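Local coordinates for probable quinone reductase Qor (NADPH:quinone reductase) (Zeta-crystallin homolog protein) (PDB 4RVU) that binds NADPH and probably passes electrons from it to quinones, as a zeta-crystallin-like member of the medium-chain dehydrogenase/reductase superfamily, at residues Ala112-Ala126 and Phe291-Val303. Sequence-based numbering, arbitrary orientation.
Unlike the reference sequence in segment 291-303: Asn295 (reference Gly).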
# COMPACT_ATOMS: atom_id res chain seq x y z
N ALA A 112 16.27 21.32 -13.24
CA ALA A 112 15.28 22.18 -13.90
C ALA A 112 15.78 23.61 -13.98
O ALA A 112 16.46 24.09 -13.06
CB ALA A 112 13.96 22.14 -13.14
N LYS A 113 15.43 24.29 -15.07
CA LYS A 113 15.67 25.73 -15.16
C LYS A 113 14.74 26.44 -14.20
O LYS A 113 13.57 26.10 -14.10
CB LYS A 113 15.40 26.24 -16.58
CG LYS A 113 16.44 25.82 -17.61
CD LYS A 113 16.04 26.27 -19.02
CE LYS A 113 17.06 25.84 -20.07
NZ LYS A 113 16.73 26.34 -21.43
N VAL A 114 15.27 27.44 -13.49
CA VAL A 114 14.47 28.23 -12.57
C VAL A 114 13.81 29.37 -13.36
O VAL A 114 14.47 30.01 -14.17
CB VAL A 114 15.34 28.80 -11.44
CG1 VAL A 114 14.51 29.61 -10.45
CG2 VAL A 114 16.07 27.66 -10.72
N PRO A 115 12.50 29.58 -13.16
CA PRO A 115 11.78 30.67 -13.84
C PRO A 115 12.39 32.02 -13.44
O PRO A 115 12.93 32.15 -12.33
CB PRO A 115 10.36 30.53 -13.29
CG PRO A 115 10.24 29.09 -12.91
CD PRO A 115 11.60 28.74 -12.35
N ASP A 116 12.31 33.01 -14.32
CA ASP A 116 12.98 34.28 -14.04
C ASP A 116 12.39 35.05 -12.86
O ASP A 116 13.06 35.92 -12.30
CB ASP A 116 12.98 35.16 -15.29
CG ASP A 116 13.92 34.65 -16.37
OD1 ASP A 116 14.90 33.95 -16.04
OD2 ASP A 116 13.68 34.98 -17.55
N ASP A 117 11.16 34.72 -12.46
CA ASP A 117 10.52 35.42 -11.34
C ASP A 117 10.66 34.70 -10.00
O ASP A 117 10.05 35.10 -9.00
CB ASP A 117 9.04 35.66 -11.64
CG ASP A 117 8.25 34.36 -11.75
OD1 ASP A 117 8.79 33.37 -12.30
OD2 ASP A 117 7.10 34.34 -11.29
N VAL A 118 11.47 33.64 -9.98
CA VAL A 118 11.69 32.85 -8.76
C VAL A 118 13.14 33.04 -8.29
O VAL A 118 14.08 32.85 -9.08
CB VAL A 118 11.41 31.35 -9.01
CG1 VAL A 118 11.72 30.51 -7.77
CG2 VAL A 118 9.95 31.15 -9.43
N THR A 119 13.32 33.44 -7.03
CA THR A 119 14.68 33.63 -6.52
C THR A 119 15.35 32.29 -6.29
O THR A 119 14.70 31.24 -6.17
CB THR A 119 14.73 34.40 -5.19
OG1 THR A 119 14.09 33.62 -4.17
CG2 THR A 119 14.05 35.76 -5.30
N SER A 120 16.67 32.33 -6.22
CA SER A 120 17.44 31.11 -6.02
C SER A 120 17.16 30.51 -4.64
O SER A 120 17.11 29.29 -4.50
CB SER A 120 18.93 31.39 -6.22
OG SER A 120 19.17 31.83 -7.55
N GLU A 121 16.98 31.36 -3.63
CA GLU A 121 16.62 30.89 -2.29
C GLU A 121 15.29 30.15 -2.27
O GLU A 121 15.16 29.10 -1.64
CB GLU A 121 16.50 32.07 -1.32
CG GLU A 121 17.79 32.62 -0.78
CD GLU A 121 17.53 33.71 0.24
OE1 GLU A 121 16.41 34.27 0.24
OE2 GLU A 121 18.44 34.00 1.04
N VAL A 122 14.29 30.72 -2.94
CA VAL A 122 12.99 30.05 -3.02
C VAL A 122 13.10 28.73 -3.79
O VAL A 122 12.55 27.72 -3.36
CB VAL A 122 11.92 30.97 -3.63
CG1 VAL A 122 10.66 30.18 -3.95
CG2 VAL A 122 11.59 32.10 -2.65
N ALA A 123 13.83 28.72 -4.90
CA ALA A 123 14.04 27.48 -5.66
C ALA A 123 14.67 26.37 -4.81
O ALA A 123 14.26 25.20 -4.88
CB ALA A 123 14.88 27.75 -6.91
N ALA A 124 15.66 26.72 -3.99
CA ALA A 124 16.34 25.72 -3.16
C ALA A 124 15.53 25.40 -1.92
O ALA A 124 15.86 24.46 -1.17
CB ALA A 124 17.74 26.21 -2.76
N SER A 125 14.48 26.17 -1.69
CA SER A 125 13.52 25.87 -0.65
C SER A 125 12.44 24.93 -1.18
O SER A 125 11.83 24.18 -0.42
CB SER A 125 12.84 27.15 -0.16
OG SER A 125 13.71 27.93 0.63
N ALA A 126 12.23 24.97 -2.49
CA ALA A 126 11.01 24.41 -3.08
C ALA A 126 11.17 23.08 -3.79
O ALA A 126 10.26 22.25 -3.75
CB ALA A 126 10.39 25.43 -4.04
N PHE A 291 6.34 24.44 -10.49
CA PHE A 291 6.53 25.86 -10.79
C PHE A 291 5.25 26.52 -11.28
O PHE A 291 5.04 27.71 -11.05
CB PHE A 291 7.70 26.09 -11.75
CG PHE A 291 9.05 25.93 -11.11
CD1 PHE A 291 9.42 26.75 -10.05
CD2 PHE A 291 9.94 24.96 -11.55
CE1 PHE A 291 10.65 26.61 -9.44
CE2 PHE A 291 11.18 24.81 -10.95
CZ PHE A 291 11.54 25.63 -9.89
N ASP A 292 4.38 25.75 -11.92
CA ASP A 292 3.04 26.25 -12.25
C ASP A 292 2.26 26.65 -11.00
O ASP A 292 1.64 27.72 -10.94
CB ASP A 292 2.25 25.22 -13.06
CG ASP A 292 2.78 25.03 -14.47
OD1 ASP A 292 3.68 25.79 -14.88
OD2 ASP A 292 2.28 24.13 -15.17
N ALA A 293 2.30 25.78 -9.99
CA ALA A 293 1.60 26.02 -8.72
C ALA A 293 2.18 27.23 -7.98
O ALA A 293 1.45 28.04 -7.42
CB ALA A 293 1.63 24.77 -7.84
N ILE A 294 3.48 27.35 -7.95
CA ILE A 294 4.09 28.50 -7.34
C ILE A 294 3.69 29.79 -8.08
O ILE A 294 3.39 30.79 -7.49
CB ILE A 294 5.61 28.34 -7.38
CG1 ILE A 294 6.04 27.26 -6.43
CG2 ILE A 294 6.35 29.64 -7.06
CD1 ILE A 294 7.51 27.00 -6.46
N ASN A 295 3.77 29.78 -9.40
CA ASN A 295 3.47 31.02 -10.13
C ASN A 295 2.01 31.40 -10.18
O ASN A 295 1.74 32.54 -10.40
CB ASN A 295 4.10 31.13 -11.51
CG ASN A 295 4.30 32.63 -12.01
OD1 ASN A 295 4.10 33.64 -11.27
ND2 ASN A 295 4.69 32.75 -13.28
N SER A 296 1.10 30.46 -9.93
CA SER A 296 -0.30 30.86 -9.81
C SER A 296 -0.65 31.21 -8.37
O SER A 296 -1.79 31.60 -8.07
CB SER A 296 -1.22 29.76 -10.32
OG SER A 296 -1.20 28.62 -9.47
N GLU A 297 0.33 31.06 -7.48
CA GLU A 297 0.13 31.23 -6.04
C GLU A 297 -0.84 30.20 -5.47
O GLU A 297 -1.45 30.43 -4.42
CB GLU A 297 -0.28 32.67 -5.68
CG GLU A 297 0.79 33.71 -6.00
CD GLU A 297 0.42 35.11 -5.54
OE1 GLU A 297 -0.10 35.89 -6.36
OE2 GLU A 297 0.67 35.44 -4.36
N ALA A 298 -0.98 29.08 -6.17
CA ALA A 298 -1.64 27.90 -5.61
C ALA A 298 -0.88 27.48 -4.36
O ALA A 298 -1.46 27.03 -3.37
CB ALA A 298 -1.67 26.77 -6.61
N ILE A 299 0.44 27.62 -4.43
CA ILE A 299 1.29 27.49 -3.25
C ILE A 299 2.27 28.65 -3.22
O ILE A 299 2.56 29.26 -4.26
CB ILE A 299 2.09 26.17 -3.22
CG1 ILE A 299 3.21 26.17 -4.26
CG2 ILE A 299 1.16 24.94 -3.37
CD1 ILE A 299 4.07 24.92 -4.24
N THR A 300 2.78 28.96 -2.03
CA THR A 300 3.85 29.93 -1.87
C THR A 300 4.90 29.31 -0.95
O THR A 300 4.62 29.00 0.20
CB THR A 300 3.34 31.25 -1.26
OG1 THR A 300 2.40 31.86 -2.16
CG2 THR A 300 4.50 32.23 -0.99
N VAL A 301 6.11 29.11 -1.47
CA VAL A 301 7.17 28.48 -0.69
C VAL A 301 8.01 29.56 -0.04
O VAL A 301 8.77 30.25 -0.73
CB VAL A 301 8.06 27.58 -1.54
CG1 VAL A 301 9.15 26.95 -0.68
CG2 VAL A 301 7.21 26.49 -2.21
N ALA A 302 7.88 29.71 1.27
CA ALA A 302 8.62 30.75 1.98
C ALA A 302 10.00 30.21 2.33
O ALA A 302 10.19 29.00 2.45
CB ALA A 302 7.88 31.16 3.24
N VAL A 303 10.97 31.11 2.47
CA VAL A 303 12.28 30.68 2.98
C VAL A 303 12.21 30.74 4.50
O VAL A 303 12.23 31.83 5.08
CB VAL A 303 13.41 31.59 2.47
CG1 VAL A 303 14.76 31.10 2.99
CG2 VAL A 303 13.40 31.63 0.95
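Pro115 lies over one face of the Phe291 ring, its CD 3.7 Å from the ring centroid and 12° off the normal, a CH-pi contact. Phe291 CG stands beside its own backbone N (chi1 -75°), which sends the ring out from the helix end to the proline. Ala112 CB meets the ring edge near its plane, 4.4 Å from Phe291 CE2, and Val118 CG1 approaches obliquely. A second apolar patch forms around Ala126, whose CB touches Val301 CG2 at 3.8 Å and Ile294 CD1 at 4.1 Å. Val301 CG1 rests on Ser125 CB, Val122 CG1 lies against Val301 O, and Val303 CG2 reaches Val122 CG2, Glu121 CB and, at 3.7 Å, Ser125 OG. Ser125 OG gives its proton to Glu121 O (2.9 Å), one turn back in the same helix. No hydrogen bond joins the segments; Asp117 OD2 and Asn295 OD1, 3.1 Å apart with their group planes 52° apart, are both acceptors and gain nothing as modelled.

Thr119 OG1 caps the helix by accepting from Val122 N; Glu297 closes helix 280-295 in a Schellman motif. Farther out, Glu121 forms a salt bridge with Arg306, and Thr300 N hydrogen-bonds to Gln164 OE1. Strands 67-74 and 327-331 pack against helix 120-140, the second also meeting Val303, and helix 157-168 of the Rossmann-type domain against helix 280-295 and the chain after it.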